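Local coordinates for CyaB (Pseudomonas aeruginosa, PDB 3R5G), which probably converts ATP to cyclic AMP, the activity expected of the adenylyl cyclase catalytic domain that this chain represents within a longer membrane-spanning protein, at residues Thr21-Glu26 against Lys106-Arg111; Leu36-Asn41 against Lys93-Gln98; Ser44-Lys49 against Gly85-Lys90; Val79-Met84 against Met112-Gly117. One frame throughout, in Å; residues are numbered along the deposited sequence.

Interaction 1. Residues Thr21-Glu26 against Lys106-Arg111; sequences TELSEE and KPLEIR
K106 and L108 meet E22 and L23 here in two separate patches, and the measured distances make both van der Waals contacts. The lysine can be followed outward. CB points toward helix 20-24, and CG stands anti to the backbone N (chi1 -154°). CD is the first atom with a partner across the contact, 4.2 Å from CB of E22. The bend at chi3 lays CE against E22, 3.9 Å from that same E22 CB; CE also lies 4.4 Å from the backbone N of L23. A second bend, at chi4, turns NZ back toward its own backbone. There NZ donates to P107 O at 2.8 Å, in the carbonyl plane and on a lone pair, with a C=O...N angle of 142°. The charge is thus turned to the backbone, while E22 OE2 remains 5.0 Å from K106 NZ, so any attraction is probably weak and long-range; the pair is not a salt bridge.

The second patch is buried. L23 CD2 lies 4.0 Å from L108 CD1, and the two side chains cross at about a right angle, touching by single methyl groups. L35 of helix 29-50 also packs on L23, while W99 and I17 pack on L108. On another side of the short helix, T21 OG1 bonds to N140 ND2 of the second subunit. The contact joins the short helix that follows strand 6-18 to the loop entering strand 109-116, its antiparallel neighbour, at one end of the ferredoxin-like sheet typical of class III nucleotide cyclase domains.

Interaction 2. Residues Leu36-Asn41 against Lys93-Gln98; sequences LNNYLN and KVLRQQ
In the antiparallel helix pair that covers one face of the ferredoxin-like sheet, L95 of helix 74-100 reaches across to N38 and Y39 of helix 29-50. The local axes run at 158° to each other and come no closer than 11.7 Å, a wide spacing that agrees with the small shared surface of 119 Å². L95 does most of the bridging: it contributes about 55 Å² of that surface and takes part in two of the three residue contacts. It holds CG anti to its carbonyl carbon (chi1 -64°), and the fork beyond CG divides its methyls between two different partners. CD1 comes to the edge of the Y39 ring, near the ring plane and 4.0 Å from Y39 CD1; the two side chains stand roughly perpendicular.

On the sheet side, the same tyrosine packs on S15 and I17 of strand 6-18, which places this half of the contact in the core. N38 is partly exposed; N37 and N41, on other sides of the helix, bond to the second subunit. An apolar group meets a polar one where L95 CD2 sits 4.0 Å from N38 ND2. Separately, N38 ND2 approaches Q98 OE1 to 4.3 Å, too long for a hydrogen bond.

Interaction 3. Residues Ser44-Lys49 against Gly85-Lys90; sequences SKIALK and GIAMRK
I46 lies lengthwise against M88 at the closest backbone approach of the two segments, I46 CA to M88 CA 6.9 Å. Two branches of the isoleucine share the work. CG2, which is anti to the backbone N, is 3.8 Å from M88 CG, while CD1, at the end of the other branch, is 4.1 Å from that same M88 CG. The two side chains slide past each other in opposite directions, so contact extends along their lengths. M88 leaves its helix across the line of approach but is extended beyond CG (chi2 174°), which carries its terminal methyl to A47 of the neighbouring helix; CE ends 4.3 Å from A47 CB.

This is the closer part of the antiparallel pairing of helices 29-50 and 74-100 over the sheet of the cyclase domain. Their local axes approach to 9.9 Å at an angle of 151°, against the wider spacing between 36-41 and 93-98. On the sheet side, I54 of strand 53-58 packs against A47.

Toward the outer side the fit is thinner. A87 offers just a methyl, its CB 4.1 Å from I46 CG2, and both residues are partly exposed; Y50 adds cover to A87. Exposed lysines flank the contact, whereas R89 turns to another part of the fold and forms a salt bridge with D192.

Interaction 4. Residues Val79-Met84 against Met112-Gly117; sequences VAAVSM and MGINTG
I114 points from strand 109-116 toward helix 74-100 and meets V82 and A81 there in a fully buried contact. Its conformation sets how each branch approaches the helix. CG1 is anti to the carbonyl carbon (chi1 -57°), and chi2 is extended, so CD1 projects as far as the helix surface. That methyl lies 3.8 Å from V82 CG2 and 3.9 Å from V82 CA, resting against both the side chain and the backbone of the valine; I114 CD1 is also 4.1 Å from A81 O. The other branch, I114 CG2, is anti to the backbone N and makes the more distant contact, 4.5 Å from A81 CB.

V82 holds CG1 anti to its own N (chi1 180°), which leaves CG2 beside that N as the methyl presented to I114. Away from the strand, S83 folds back on its own helix: its OG donates to V79 O at 2.7 Å, 36° out of the carbonyl plane, while S83 N reaches the same oxygen from the opposite face. T11 of strand 6-18 packs on both A81 and I114.

No hydrogen bond links the two segments. The backbone of I114 bonds to L155 and S157 in the sheet. The contact itself is apolar and buried, so it probably rests on van der Waals fit and the exclusion of water.

From the N terminus, strand 6-18 runs into helix 20-24, where interaction 1 opens the longest loop, closed at the entry to strand 109-116. Helix 29-50 then opens interactions 2 and 3 in turn, and helix 74-100, running back, closes 3 before 2; interaction 3 is thus nested inside 2, and 2 inside 1. Interaction 4 starts at 79-84 and ends at 112-117, so it crosses all three. R96 NH2 forms a 2.7 Å salt bridge with E109 OE2 between interactions 1 and 2. Interactions 2 and 3 pair the two long helices, interaction 4 seats helix 74-100 on strand 109-116, and interaction 1 joins helix 20-24 to the entry of that strand.

Interaction 1. Residues Thr21-Glu26 against Lys106-Arg111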
# COMPACT_ATOMS: atom_id res chain seq x y z
N THR A 21 -10.96 -2.33 9.06
CA THR A 21 -11.80 -1.89 7.93
C THR A 21 -13.29 -1.96 8.29
O THR A 21 -14.04 -1.05 7.97
CB THR A 21 -11.49 -2.59 6.65
OG1 THR A 21 -10.10 -2.31 6.32
CG2 THR A 21 -12.47 -2.01 5.58
N GLU A 22 -13.68 -3.01 9.00
CA GLU A 22 -15.06 -3.24 9.50
C GLU A 22 -15.41 -2.07 10.42
O GLU A 22 -16.45 -1.39 10.25
CB GLU A 22 -15.08 -4.58 10.24
CG GLU A 22 -14.76 -5.79 9.34
CD GLU A 22 -13.22 -6.22 9.22
OE1 GLU A 22 -12.28 -5.38 9.08
OE2 GLU A 22 -12.98 -7.45 9.20
N LEU A 23 -14.50 -1.79 11.34
CA LEU A 23 -14.68 -0.67 12.27
C LEU A 23 -14.87 0.67 11.56
O LEU A 23 -15.62 1.56 12.01
CB LEU A 23 -13.47 -0.63 13.22
CG LEU A 23 -13.57 0.39 14.37
CD1 LEU A 23 -14.49 -0.12 15.54
CD2 LEU A 23 -12.19 0.84 14.86
N SER A 24 -14.18 0.85 10.44
CA SER A 24 -14.30 2.14 9.73
C SER A 24 -15.66 2.36 9.06
O SER A 24 -15.99 3.49 8.69
CB SER A 24 -13.19 2.29 8.69
OG SER A 24 -13.41 1.46 7.56
N GLU A 25 -16.40 1.27 8.88
CA GLU A 25 -17.76 1.30 8.33
C GLU A 25 -18.86 1.41 9.43
O GLU A 25 -20.03 1.24 9.11
CB GLU A 25 -18.01 0.08 7.42
CG GLU A 25 -17.02 -0.01 6.22
CD GLU A 25 -17.14 1.18 5.26
OE1 GLU A 25 -18.23 1.73 5.12
OE2 GLU A 25 -16.10 1.60 4.70
N GLU A 26 -18.50 1.64 10.68
CA GLU A 26 -19.56 1.74 11.71
C GLU A 26 -19.31 2.77 12.81
O GLU A 26 -20.22 3.13 13.57
CB GLU A 26 -19.86 0.35 12.29
CG GLU A 26 -18.76 -0.20 13.12
CD GLU A 26 -18.97 -1.63 13.58
OE1 GLU A 26 -19.22 -2.53 12.74
OE2 GLU A 26 -18.82 -1.87 14.81
N LYS A 106 -15.49 -4.55 19.33
CA LYS A 106 -15.22 -5.42 18.19
C LYS A 106 -13.72 -5.75 18.19
O LYS A 106 -12.90 -4.93 18.58
CB LYS A 106 -15.61 -4.73 16.88
CG LYS A 106 -15.96 -5.70 15.75
CD LYS A 106 -15.63 -5.13 14.34
CE LYS A 106 -14.12 -5.35 13.93
NZ LYS A 106 -13.66 -6.79 14.10
N PRO A 107 -13.39 -6.98 17.81
CA PRO A 107 -11.98 -7.29 18.02
C PRO A 107 -11.06 -6.59 16.96
O PRO A 107 -11.42 -6.49 15.77
CB PRO A 107 -11.93 -8.81 17.89
CG PRO A 107 -13.32 -9.29 17.85
CD PRO A 107 -14.16 -8.16 17.36
N LEU A 108 -9.91 -6.14 17.45
CA LEU A 108 -8.93 -5.42 16.62
C LEU A 108 -7.59 -6.00 17.00
O LEU A 108 -7.25 -6.03 18.19
CB LEU A 108 -8.92 -3.94 16.99
CG LEU A 108 -10.17 -3.13 16.59
CD1 LEU A 108 -10.20 -1.72 17.22
CD2 LEU A 108 -10.29 -3.07 15.05
N GLU A 109 -6.83 -6.48 16.02
CA GLU A 109 -5.54 -7.11 16.37
C GLU A 109 -4.52 -6.80 15.32
O GLU A 109 -4.84 -6.82 14.16
CB GLU A 109 -5.63 -8.61 16.46
CG GLU A 109 -4.26 -9.17 17.01
CD GLU A 109 -3.90 -8.74 18.39
OE1 GLU A 109 -4.35 -9.50 19.29
OE2 GLU A 109 -3.21 -7.67 18.58
N ILE A 110 -3.30 -6.57 15.77
CA ILE A 110 -2.23 -6.23 14.85
C ILE A 110 -1.70 -7.49 14.22
O ILE A 110 -1.65 -8.55 14.85
CB ILE A 110 -1.11 -5.41 15.61
CG1 ILE A 110 -0.10 -4.85 14.59
CG2 ILE A 110 -0.50 -6.27 16.83
CD1 ILE A 110 0.87 -3.98 15.39
N ARG A 111 -1.32 -7.37 12.96
CA ARG A 111 -0.49 -8.38 12.32
C ARG A 111 0.68 -7.74 11.63
O ARG A 111 0.59 -6.58 11.20
CB ARG A 111 -1.31 -9.23 11.37
CG ARG A 111 -1.73 -8.48 10.20
CD ARG A 111 -2.59 -9.38 9.34
NE ARG A 111 -3.00 -8.57 8.19
CZ ARG A 111 -3.35 -9.07 7.02
NH1 ARG A 111 -3.63 -8.24 6.01
NH2 ARG A 111 -3.38 -10.39 6.85

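Interaction 2. Residues Leu36-Asn41 against Lys93-Gln98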
# COMPACT_ATOMS: atom_id res chain seq x y z
N LEU A 36 -7.88 5.92 15.02
CA LEU A 36 -6.72 5.69 14.11
C LEU A 36 -5.52 6.58 14.49
O LEU A 36 -4.33 6.15 14.43
CB LEU A 36 -7.12 5.93 12.65
CG LEU A 36 -6.04 5.83 11.56
CD1 LEU A 36 -5.41 4.38 11.63
CD2 LEU A 36 -6.70 6.02 10.17
N ASN A 37 -5.69 7.92 14.72
CA ASN A 37 -4.58 8.76 14.97
C ASN A 37 -3.85 8.41 16.29
O ASN A 37 -2.63 8.55 16.34
CB ASN A 37 -4.99 10.27 14.90
CG ASN A 37 -5.39 10.70 13.49
OD1 ASN A 37 -5.25 9.95 12.58
ND2 ASN A 37 -6.03 11.86 13.35
N ASN A 38 -4.63 8.02 17.31
CA ASN A 38 -4.05 7.57 18.59
C ASN A 38 -3.14 6.36 18.34
O ASN A 38 -2.00 6.38 18.78
CB ASN A 38 -5.15 7.24 19.57
CG ASN A 38 -4.62 6.70 20.91
OD1 ASN A 38 -3.68 7.24 21.48
ND2 ASN A 38 -5.30 5.71 21.44
N TYR A 39 -3.69 5.43 17.60
CA TYR A 39 -2.92 4.21 17.21
C TYR A 39 -1.67 4.55 16.45
O TYR A 39 -0.59 4.13 16.79
CB TYR A 39 -3.81 3.29 16.38
CG TYR A 39 -3.01 2.13 15.81
CD1 TYR A 39 -2.62 1.01 16.61
CD2 TYR A 39 -2.63 2.14 14.45
CE1 TYR A 39 -1.81 -0.03 16.07
CE2 TYR A 39 -1.86 1.10 13.89
CZ TYR A 39 -1.43 0.03 14.73
OH TYR A 39 -0.67 -1.02 14.28
N LEU A 40 -1.80 5.37 15.38
CA LEU A 40 -0.63 5.69 14.60
C LEU A 40 0.41 6.49 15.42
O LEU A 40 1.60 6.33 15.27
CB LEU A 40 -1.06 6.46 13.33
CG LEU A 40 -1.84 5.62 12.33
CD1 LEU A 40 -2.38 6.56 11.19
CD2 LEU A 40 -1.06 4.41 11.72
N ASN A 41 -0.06 7.38 16.32
CA ASN A 41 0.86 8.15 17.14
C ASN A 41 1.62 7.20 18.12
O ASN A 41 2.81 7.31 18.24
CB ASN A 41 0.08 9.18 17.97
CG ASN A 41 0.96 10.30 18.43
OD1 ASN A 41 1.71 10.91 17.67
ND2 ASN A 41 0.97 10.49 19.74
N LYS A 93 -2.32 -4.59 23.45
CA LYS A 93 -3.23 -5.06 24.55
C LYS A 93 -3.68 -3.87 25.38
O LYS A 93 -4.84 -3.78 25.82
CB LYS A 93 -2.52 -6.02 25.50
CG LYS A 93 -2.03 -7.24 24.76
CD LYS A 93 -1.38 -8.19 25.76
CE LYS A 93 -1.00 -9.53 25.11
NZ LYS A 93 -0.61 -9.34 23.66
N VAL A 94 -2.75 -2.95 25.62
CA VAL A 94 -3.08 -1.73 26.35
C VAL A 94 -4.10 -0.91 25.55
O VAL A 94 -5.10 -0.42 26.09
CB VAL A 94 -1.85 -0.95 26.58
CG1 VAL A 94 -2.13 0.29 27.42
CG2 VAL A 94 -0.78 -1.83 27.33
N LEU A 95 -3.83 -0.69 24.24
CA LEU A 95 -4.73 0.11 23.49
C LEU A 95 -6.11 -0.50 23.44
O LEU A 95 -7.11 0.27 23.46
CB LEU A 95 -4.16 0.38 22.08
CG LEU A 95 -2.86 1.19 22.06
CD1 LEU A 95 -2.36 1.22 20.56
CD2 LEU A 95 -2.97 2.63 22.65
N ARG A 96 -6.20 -1.82 23.28
CA ARG A 96 -7.52 -2.48 23.25
C ARG A 96 -8.27 -2.23 24.56
O ARG A 96 -9.48 -2.07 24.54
CB ARG A 96 -7.46 -3.98 23.00
CG ARG A 96 -7.21 -4.34 21.54
CD ARG A 96 -7.59 -5.80 21.31
NE ARG A 96 -6.58 -6.61 21.98
CZ ARG A 96 -5.40 -6.94 21.44
NH1 ARG A 96 -4.51 -7.61 22.15
NH2 ARG A 96 -5.15 -6.60 20.19
N GLN A 97 -7.56 -2.25 25.68
CA GLN A 97 -8.23 -2.04 27.01
C GLN A 97 -8.77 -0.60 27.03
O GLN A 97 -9.89 -0.30 27.50
CB GLN A 97 -7.23 -2.19 28.16
CG GLN A 97 -6.63 -3.61 28.37
CD GLN A 97 -5.31 -3.62 29.18
OE1 GLN A 97 -5.15 -2.90 30.19
NE2 GLN A 97 -4.34 -4.46 28.73
N GLN A 98 -7.98 0.32 26.53
CA GLN A 98 -8.45 1.69 26.47
C GLN A 98 -9.66 1.82 25.57
O GLN A 98 -10.66 2.51 25.91
CB GLN A 98 -7.37 2.68 26.03
CG GLN A 98 -6.25 2.70 26.96
CD GLN A 98 -5.12 3.58 26.54
OE1 GLN A 98 -5.09 4.11 25.39
NE2 GLN A 98 -4.18 3.78 27.46

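Interaction 3. Residues Ser44-Lys49 against Gly85-Lys90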
# COMPACT_ATOMS: atom_id res chain seq x y z
N SER A 44 4.12 5.19 16.13
CA SER A 44 5.22 6.03 15.82
C SER A 44 6.22 6.18 16.99
O SER A 44 7.43 6.11 16.78
CB SER A 44 4.65 7.39 15.37
OG SER A 44 5.74 8.25 15.24
N LYS A 45 5.71 6.38 18.20
CA LYS A 45 6.57 6.47 19.32
C LYS A 45 7.39 5.18 19.57
O LYS A 45 8.55 5.26 19.86
CB LYS A 45 5.73 6.71 20.58
CG LYS A 45 5.07 8.13 20.57
CD LYS A 45 4.50 8.40 21.90
CE LYS A 45 4.12 9.88 21.93
NZ LYS A 45 2.86 10.22 22.64
N ILE A 46 6.73 4.02 19.41
CA ILE A 46 7.50 2.78 19.53
C ILE A 46 8.58 2.58 18.44
O ILE A 46 9.70 2.22 18.75
CB ILE A 46 6.54 1.56 19.57
CG1 ILE A 46 5.55 1.71 20.72
CG2 ILE A 46 7.37 0.24 19.69
CD1 ILE A 46 4.44 0.70 20.84
N ALA A 47 8.26 2.91 17.19
CA ALA A 47 9.25 2.83 16.15
C ALA A 47 10.41 3.77 16.42
O ALA A 47 11.55 3.36 16.25
CB ALA A 47 8.63 3.17 14.77
N LEU A 48 10.13 5.01 16.91
CA LEU A 48 11.28 5.92 17.24
C LEU A 48 12.18 5.31 18.35
O LEU A 48 13.41 5.29 18.20
CB LEU A 48 10.78 7.33 17.68
CG LEU A 48 11.86 8.36 18.25
CD1 LEU A 48 12.91 8.95 17.21
CD2 LEU A 48 11.15 9.54 19.03
N LYS A 49 11.54 4.75 19.39
CA LYS A 49 12.27 4.18 20.51
C LYS A 49 13.26 3.06 20.06
O LYS A 49 14.39 2.91 20.51
CB LYS A 49 11.28 3.59 21.51
CG LYS A 49 11.96 2.74 22.49
CD LYS A 49 10.92 1.96 23.30
CE LYS A 49 10.70 2.57 24.69
NZ LYS A 49 9.29 2.39 25.11
N GLY A 85 8.41 -4.96 16.78
CA GLY A 85 7.11 -5.62 16.56
C GLY A 85 6.57 -6.31 17.79
O GLY A 85 5.36 -6.19 18.05
N ILE A 86 7.45 -6.97 18.56
CA ILE A 86 7.04 -7.60 19.82
C ILE A 86 6.41 -6.56 20.76
O ILE A 86 5.34 -6.76 21.36
CB ILE A 86 8.15 -8.33 20.48
CG1 ILE A 86 8.49 -9.62 19.67
CG2 ILE A 86 7.84 -8.63 21.98
CD1 ILE A 86 9.86 -10.22 20.02
N ALA A 87 7.12 -5.40 20.82
CA ALA A 87 6.65 -4.35 21.64
C ALA A 87 5.34 -3.76 21.21
O ALA A 87 4.49 -3.36 22.05
CB ALA A 87 7.77 -3.26 21.71
N MET A 88 5.10 -3.58 19.90
CA MET A 88 3.86 -3.08 19.39
C MET A 88 2.74 -4.05 19.70
O MET A 88 1.64 -3.59 20.03
CB MET A 88 3.96 -2.86 17.88
CG MET A 88 4.91 -1.70 17.51
SD MET A 88 5.10 -1.64 15.72
CE MET A 88 5.75 0.04 15.54
N ARG A 89 3.00 -5.35 19.54
CA ARG A 89 1.93 -6.34 19.83
C ARG A 89 1.57 -6.27 21.32
O ARG A 89 0.33 -6.39 21.65
CB ARG A 89 2.46 -7.70 19.40
CG ARG A 89 1.47 -8.81 19.69
CD ARG A 89 1.77 -10.11 18.97
NE ARG A 89 3.04 -10.63 19.47
CZ ARG A 89 3.67 -11.70 18.92
NH1 ARG A 89 3.06 -12.32 17.87
NH2 ARG A 89 4.81 -12.17 19.38
N LYS A 90 2.57 -6.07 22.21
CA LYS A 90 2.24 -5.93 23.64
C LYS A 90 1.46 -4.66 23.85
O LYS A 90 0.50 -4.65 24.64
CB LYS A 90 3.48 -5.91 24.51
CG LYS A 90 4.24 -7.18 24.62
CD LYS A 90 5.49 -7.01 25.41
CE LYS A 90 6.27 -8.33 25.43
NZ LYS A 90 7.61 -8.22 26.00

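Interaction 4. Residues Val79-Met84 against Met112-Gly117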
# COMPACT_ATOMS: atom_id res chain seq x y z
N VAL A 79 17.27 -7.52 14.77
CA VAL A 79 16.78 -7.67 16.14
C VAL A 79 15.92 -6.44 16.52
O VAL A 79 14.89 -6.58 17.19
CB VAL A 79 17.93 -7.84 17.10
CG1 VAL A 79 17.49 -7.78 18.57
CG2 VAL A 79 18.54 -9.22 16.80
N ALA A 80 16.39 -5.21 16.17
CA ALA A 80 15.61 -4.05 16.52
C ALA A 80 14.19 -4.02 15.89
O ALA A 80 13.15 -3.74 16.58
CB ALA A 80 16.40 -2.76 16.12
N ALA A 81 14.12 -4.44 14.59
CA ALA A 81 12.84 -4.40 13.91
C ALA A 81 11.92 -5.44 14.60
O ALA A 81 10.77 -5.16 14.78
CB ALA A 81 13.03 -4.84 12.45
N VAL A 82 12.39 -6.65 14.82
CA VAL A 82 11.46 -7.67 15.40
C VAL A 82 11.09 -7.32 16.83
O VAL A 82 9.94 -7.58 17.24
CB VAL A 82 12.15 -9.01 15.26
CG1 VAL A 82 11.30 -10.21 15.84
CG2 VAL A 82 12.29 -9.34 13.76
N SER A 83 12.05 -6.80 17.60
CA SER A 83 11.78 -6.39 18.99
C SER A 83 10.78 -5.28 18.98
O SER A 83 9.89 -5.25 19.86
CB SER A 83 13.10 -5.97 19.71
OG SER A 83 14.00 -7.07 19.71
N MET A 84 10.83 -4.33 18.02
CA MET A 84 9.82 -3.31 17.89
C MET A 84 8.45 -3.96 17.66
O MET A 84 7.44 -3.59 18.31
CB MET A 84 10.27 -2.42 16.75
CG MET A 84 9.24 -1.36 16.44
SD MET A 84 9.38 -0.53 14.87
CE MET A 84 8.88 -1.98 13.84
N MET A 112 1.74 -8.52 11.49
CA MET A 112 3.02 -7.98 11.03
C MET A 112 3.78 -8.92 10.14
O MET A 112 3.73 -10.15 10.39
CB MET A 112 3.93 -7.69 12.27
CG MET A 112 3.19 -6.74 13.21
SD MET A 112 4.20 -6.48 14.72
CE MET A 112 3.01 -6.93 15.82
N GLY A 113 4.54 -8.36 9.19
CA GLY A 113 5.41 -9.11 8.32
C GLY A 113 6.78 -8.45 8.32
O GLY A 113 6.77 -7.20 8.24
N ILE A 114 7.87 -9.20 8.33
CA ILE A 114 9.22 -8.60 8.43
C ILE A 114 10.09 -9.40 7.51
O ILE A 114 10.08 -10.65 7.59
CB ILE A 114 9.71 -8.59 9.88
CG1 ILE A 114 8.70 -7.86 10.73
CG2 ILE A 114 11.10 -7.98 9.93
CD1 ILE A 114 9.08 -7.91 12.27
N ASN A 115 10.93 -8.73 6.71
CA ASN A 115 11.88 -9.43 5.89
C ASN A 115 13.14 -8.64 5.88
O ASN A 115 13.11 -7.40 6.04
CB ASN A 115 11.30 -9.53 4.45
CG ASN A 115 12.28 -10.15 3.45
OD1 ASN A 115 12.86 -11.22 3.72
ND2 ASN A 115 12.53 -9.45 2.35
N THR A 116 14.26 -9.23 5.61
CA THR A 116 15.57 -8.58 5.53
C THR A 116 16.20 -8.92 4.18
O THR A 116 16.12 -10.03 3.72
CB THR A 116 16.46 -9.16 6.59
OG1 THR A 116 15.88 -8.98 7.88
CG2 THR A 116 17.95 -8.56 6.57
N GLY A 117 16.73 -7.93 3.51
CA GLY A 117 17.44 -8.15 2.22
C GLY A 117 17.78 -6.81 1.60
O GLY A 117 17.53 -5.73 2.18